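Local coordinates for protein-tyrosine-phosphatase (Chaetomium thermophilum var. thermophilum DSM 1495, PDB 5M43) that probably removes phosphate from phosphotyrosine and phosphoserine or phosphothreonine, as the dual-specificity phosphatase domain of Yvh1, a protein linked to ribosome assembly, at residues L3-I6 against D10-F13; P72-F77 against V111-A116. All blocks are in the same frame, centred on the assembly; numbering follows the deposited sequence.

Contact 1. Residues L3-I6 against D10-F13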
loop_
_atom_site.group_PDB
_atom_site.type_symbol
_atom_site.label_atom_id
_atom_site.label_comp_id
_atom_site.label_asym_id
_atom_site.label_seq_id
_atom_site.Cartn_x
_atom_site.Cartn_y
_atom_site.Cartn_z
ATOM N N LEU A 3 7.251 10.747 4.441
ATOM C CA LEU A 3 6.306 9.632 4.455
ATOM C C LEU A 3 4.908 10.197 4.687
ATOM O O LEU A 3 4.625 10.747 5.764
ATOM C CB LEU A 3 6.643 8.654 5.574
ATOM C CG LEU A 3 8.103 8.190 5.490
ATOM C CD1 LEU A 3 8.286 7.305 6.700
ATOM C CD2 LEU A 3 8.398 7.437 4.173
ATOM N N ASN A 4 4.032 10.082 3.702
ATOM C CA ASN A 4 2.725 10.726 3.783
ATOM C C ASN A 4 1.652 9.783 4.286
ATOM O O ASN A 4 1.636 8.592 3.963
ATOM C CB ASN A 4 2.321 11.274 2.431
ATOM C CG ASN A 4 3.178 12.451 2.028
ATOM O OD1 ASN A 4 3.252 13.480 2.730
ATOM N ND2 ASN A 4 3.911 12.277 0.948
ATOM N N ARG A 5 0.770 10.329 5.123
ATOM C CA ARG A 5 -0.338 9.535 5.678
ATOM C C ARG A 5 -1.507 9.535 4.708
ATOM O O ARG A 5 -2.003 10.603 4.291
ATOM C CB ARG A 5 -0.744 10.157 7.015
ATOM C CG ARG A 5 -1.793 9.263 7.765
ATOM C CD ARG A 5 -2.411 10.055 8.948
ATOM N NE ARG A 5 -3.380 9.242 9.710
ATOM C CZ ARG A 5 -4.621 9.066 9.317
ATOM N NH1 ARG A 5 -5.042 9.686 8.208
ATOM N NH2 ARG A 5 -5.499 8.387 10.135
ATOM N N ILE A 6 -2.024 8.315 4.400
ATOM C CA ILE A 6 -3.182 8.220 3.520
ATOM C C ILE A 6 -4.432 8.803 4.197
ATOM O O ILE A 6 -4.705 8.551 5.380
ATOM C CB ILE A 6 -3.386 6.727 3.166
ATOM C CG1 ILE A 6 -2.112 6.144 2.451
ATOM C CG2 ILE A 6 -4.660 6.574 2.305
ATOM C CD1 ILE A 6 -1.759 6.920 1.109
ATOM N N ASP A 10 -7.255 5.107 8.722
ATOM C CA ASP A 10 -6.218 4.121 8.960
ATOM C C ASP A 10 -4.888 4.818 9.140
ATOM O O ASP A 10 -4.544 5.716 8.365
ATOM C CB ASP A 10 -6.084 3.160 7.743
ATOM C CG ASP A 10 -7.386 2.411 7.445
ATOM O OD1 ASP A 10 -7.989 1.848 8.390
ATOM O OD2 ASP A 10 -7.815 2.471 6.279
ATOM N N GLU A 11 -4.061 4.279 10.024
ATOM C CA GLU A 11 -2.712 4.845 10.180
ATOM C C GLU A 11 -1.797 4.137 9.187
ATOM O O GLU A 11 -0.965 3.276 9.515
ATOM C CB GLU A 11 -2.208 4.707 11.610
ATOM C CG GLU A 11 -3.061 5.506 12.675
ATOM C CD GLU A 11 -3.084 7.013 12.312
ATOM O OE1 GLU A 11 -4.133 7.650 12.465
ATOM O OE2 GLU A 11 -2.087 7.539 11.849
ATOM N N LEU A 12 -1.914 4.589 7.946
ATOM C CA LEU A 12 -1.333 3.977 6.765
ATOM C C LEU A 12 -0.514 5.076 6.089
ATOM O O LEU A 12 -1.063 6.152 5.793
ATOM C CB LEU A 12 -2.463 3.491 5.872
ATOM C CG LEU A 12 -2.036 2.897 4.508
ATOM C CD1 LEU A 12 -1.112 1.691 4.772
ATOM C CD2 LEU A 12 -3.282 2.450 3.754
ATOM N N PHE A 13 0.743 4.747 5.761
ATOM C CA PHE A 13 1.691 5.721 5.213
ATOM C C PHE A 13 2.290 5.194 3.936
ATOM O O PHE A 13 2.389 3.982 3.727
ATOM C CB PHE A 13 2.837 6.001 6.226
ATOM C CG PHE A 13 2.376 6.794 7.429
ATOM C CD1 PHE A 13 1.631 6.203 8.474
ATOM C CD2 PHE A 13 2.671 8.167 7.514
ATOM C CE1 PHE A 13 1.180 6.951 9.580
ATOM C CE2 PHE A 13 2.210 8.920 8.643
ATOM C CZ PHE A 13 1.482 8.327 9.629
HETATM O O HOH W 1 -6.109 6.309 6.157
#
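R5 grips E11 side-on through two nitrogens, NE and NH2, one to each carboxylate oxygen. NH2 donates to OE1 of E11 at 2.8 Å and NE of R5 to OE2 of E11 at 3.0 Å. Both oxygens lie close to the guanidinium plane, yet they are approached from above the carboxylate, whose plane is turned 53° from that of the guanidinium. Over one guanidinium face lies D10 O. With CG anti to the backbone N (chi1 -173°) and the chain extended as far as NE, R5 crosses the F13 ring on its way to E11, its CB 4.0 Å from the ring centroid in a CH-pi contact.

The segments form the N-terminal beta hairpin, whose strand 4-5 is the outermost on its side of the phosphatase sheet, with R5 and F13 as an antiparallel non-hydrogen-bonded pair. Beside this pair, I6 N donates to L12 O at 2.7 Å, and N4 O receives a CA-H...O contact from F13 CA at 3.1 Å. I6 CG1 lies alongside L12 CG, 3.8 Å away. Were R5 an alanine, the E11 carboxylate would probably lose its cationic mate and the F13 ring the cover of CG, though the CB contact would stay.

Farther out, a water lies 2.8 Å from both I6 O and D10 O, placed to link them, near the inverse gamma turn centred on E11. The D10 carboxylate is held by K121 and Y122, while G8 O takes a second bond from R5 NH2. Strand 99-102 flanks the hairpin, pairing with F13 through V99 and V101.

Contact 2. Residues P72-F77 against V111-A116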
loop_
_atom_site.group_PDB
_atom_site.type_symbol
_atom_site.label_atom_id
_atom_site.label_comp_id
_atom_site.label_asym_id
_atom_site.label_seq_id
_atom_site.Cartn_x
_atom_site.Cartn_y
_atom_site.Cartn_z
ATOM N N PRO A 72 -3.213 -10.246 -3.017
ATOM C CA PRO A 72 -3.814 -10.812 -1.789
ATOM C C PRO A 72 -2.875 -10.729 -0.597
ATOM O O PRO A 72 -3.283 -10.287 0.498
ATOM C CB PRO A 72 -4.139 -12.257 -2.202
ATOM C CG PRO A 72 -4.483 -12.165 -3.722
ATOM C CD PRO A 72 -3.362 -11.155 -4.185
ATOM N N LYS A 73 -1.618 -11.154 -0.768
ATOM C CA LYS A 73 -0.657 -11.108 0.331
ATOM C C LYS A 73 -0.395 -9.688 0.804
ATOM O O LYS A 73 -0.242 -9.431 2.016
ATOM C CB LYS A 73 0.656 -11.747 -0.132
ATOM C CG LYS A 73 1.671 -11.895 0.967
ATOM C CD LYS A 73 2.968 -12.611 0.519
ATOM C CE LYS A 73 3.819 -13.028 1.751
ATOM N NZ LYS A 73 5.003 -13.892 1.435
ATOM N N ILE A 74 -0.295 -8.759 -0.147
ATOM C CA ILE A 74 -0.111 -7.332 0.163
ATOM C C ILE A 74 -1.246 -6.803 1.016
ATOM O O ILE A 74 -1.015 -6.170 2.054
ATOM C CB ILE A 74 0.011 -6.551 -1.150
ATOM C CG1 ILE A 74 1.421 -6.760 -1.637
ATOM C CG2 ILE A 74 -0.323 -5.039 -0.922
ATOM C CD1 ILE A 74 1.687 -6.169 -3.048
ATOM N N VAL A 75 -2.479 -7.012 0.564
ATOM C CA VAL A 75 -3.647 -6.518 1.300
ATOM C C VAL A 75 -3.748 -7.160 2.685
ATOM O O VAL A 75 -4.041 -6.465 3.678
ATOM C CB VAL A 75 -4.914 -6.731 0.446
ATOM C CG1 VAL A 75 -6.183 -6.448 1.215
ATOM C CG2 VAL A 75 -4.863 -5.838 -0.801
ATOM N N ARG A 76 -3.523 -8.476 2.785
ATOM C CA ARG A 76 -3.528 -9.145 4.096
ATOM C C ARG A 76 -2.451 -8.573 5.025
ATOM O O ARG A 76 -2.700 -8.381 6.228
ATOM C CB ARG A 76 -3.371 -10.660 3.930
ATOM C CG ARG A 76 -4.626 -11.305 3.323
ATOM C CD ARG A 76 -4.582 -12.827 3.455
ATOM N NE ARG A 76 -3.401 -13.351 2.786
ATOM C CZ ARG A 76 -3.405 -13.886 1.562
ATOM N NH1 ARG A 76 -4.546 -14.005 0.870
ATOM N NH2 ARG A 76 -2.258 -14.316 1.039
ATOM N N PHE A 77 -1.260 -8.242 4.493
ATOM C CA PHE A 77 -0.213 -7.662 5.333
ATOM C C PHE A 77 -0.634 -6.302 5.889
ATOM O O PHE A 77 -0.520 -6.039 7.095
ATOM C CB PHE A 77 1.093 -7.471 4.543
ATOM C CG PHE A 77 2.198 -6.970 5.379
ATOM C CD1 PHE A 77 3.024 -7.883 6.056
ATOM C CD2 PHE A 77 2.450 -5.577 5.465
ATOM C CE1 PHE A 77 4.098 -7.426 6.848
ATOM C CE2 PHE A 77 3.520 -5.088 6.269
ATOM C CZ PHE A 77 4.345 -6.042 6.957
ATOM N N VAL A 111 2.150 2.750 -4.275
ATOM C CA VAL A 111 0.831 3.330 -4.455
ATOM C C VAL A 111 -0.124 2.265 -4.968
ATOM O O VAL A 111 -1.307 2.256 -4.611
ATOM C CB VAL A 111 0.927 4.541 -5.410
ATOM C CG1 VAL A 111 -0.429 5.090 -5.861
ATOM C CG2 VAL A 111 1.663 5.692 -4.689
ATOM N N THR A 112 0.356 1.414 -5.897
ATOM C CA THR A 112 -0.499 0.320 -6.359
ATOM C C THR A 112 -0.930 -0.580 -5.212
ATOM O O THR A 112 -2.107 -0.983 -5.116
ATOM C CB THR A 112 0.259 -0.468 -7.437
ATOM O OG1 THR A 112 0.496 0.381 -8.563
ATOM C CG2 THR A 112 -0.588 -1.734 -7.866
ATOM N N ALA A 113 0.007 -0.906 -4.323
ATOM C CA ALA A 113 -0.358 -1.724 -3.159
ATOM C C ALA A 113 -1.395 -1.036 -2.284
ATOM O O ALA A 113 -2.337 -1.699 -1.810
ATOM C CB ALA A 113 0.913 -2.038 -2.355
ATOM N N ILE A 114 -1.240 0.271 -2.061
ATOM C CA ILE A 114 -2.200 0.993 -1.211
ATOM C C ILE A 114 -3.552 1.034 -1.881
ATOM O O ILE A 114 -4.574 0.834 -1.233
ATOM C CB ILE A 114 -1.673 2.398 -0.916
ATOM C CG1 ILE A 114 -0.544 2.204 0.103
ATOM C CG2 ILE A 114 -2.855 3.331 -0.448
ATOM C CD1 ILE A 114 0.054 3.441 0.584
ATOM N N ILE A 115 -3.583 1.312 -3.194
ATOM C CA ILE A 115 -4.855 1.339 -3.894
ATOM C C ILE A 115 -5.538 -0.028 -3.793
ATOM O O ILE A 115 -6.756 -0.111 -3.611
ATOM C CB ILE A 115 -4.657 1.791 -5.347
ATOM C CG1 ILE A 115 -4.278 3.291 -5.368
ATOM C CG2 ILE A 115 -5.914 1.463 -6.187
ATOM C CD1 ILE A 115 -3.939 3.658 -6.822
ATOM N N ALA A 116 -4.771 -1.125 -3.962
ATOM C CA ALA A 116 -5.392 -2.446 -3.849
ATOM C C ALA A 116 -6.066 -2.634 -2.498
ATOM O O ALA A 116 -7.150 -3.224 -2.417
ATOM C CB ALA A 116 -4.340 -3.539 -4.051
#
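I74 and V75, neighbours on one turn of helix 71-83, each set a methyl against an alanine of helix 109-121, I74 on A113 and V75 on A116. This is helix-to-helix packing inside the catalytic domain of the protein-tyrosine phosphatase fold; in this family the helix equivalent to 109-121 follows the phosphate-binding P-loop.

The two pairs are oriented in opposite senses. In the first, the I74 CA-CB bond is directed toward the partner helix, whereas that of A113 runs across the interface. In the second the roles are exchanged: the A116 CA-CB bond is directed at the partner helix, and that of V75 runs across the interface. I74 has CG1 beside the backbone N and anti to the carbonyl carbon (chi1 -79°), which leaves CG2 as the branch that meets A113, 3.5 Å from the A113 CB. V75 likewise uses CG2, here the branch lying beside its own backbone N, while CG1 is anti to that N (chi1 171°).

Consistent with the small alanine side chains, the helices approach closely: the CA atoms of I74 and A113 are 6.5 Å apart, and those of V75 and A116 6.8 Å. The side-chain contacts are apolar and all four residues are buried; 152 Å² is buried between the segments, both sides summed. Helix 157-168 closes in on the V75 pair, where the W166 side chain touches V75 and its NE1 donates to A116 O. On the I74 side, the isoleucine also touches I57.

V75 CG2 stands 4.0 Å from A116 CB, but it rests more closely on the A116 backbone, with A116 C at 3.8 Å and the carbonyl oxygen bonded by W166 equally near.

In the fold
Along the chain contact 1 closes before contact 2 opens, and their centres are 14 Å apart within a single phosphatase domain. Contact 1 edges the five-stranded mixed sheet, whose strand 12-15 runs beside 99-102; contact 2 lies nearer the middle of the chain, among helices packed on one side of that sheet. Helix 109-121 joins them. Its A113 and A116 touch helix 71-83, while I114 meets the hairpin, its CD1 3.9 Å from I6 CG1, and Y117 touches L12. The helix that follows the P-loop in this family therefore packs against both the hairpin and helix 71-83.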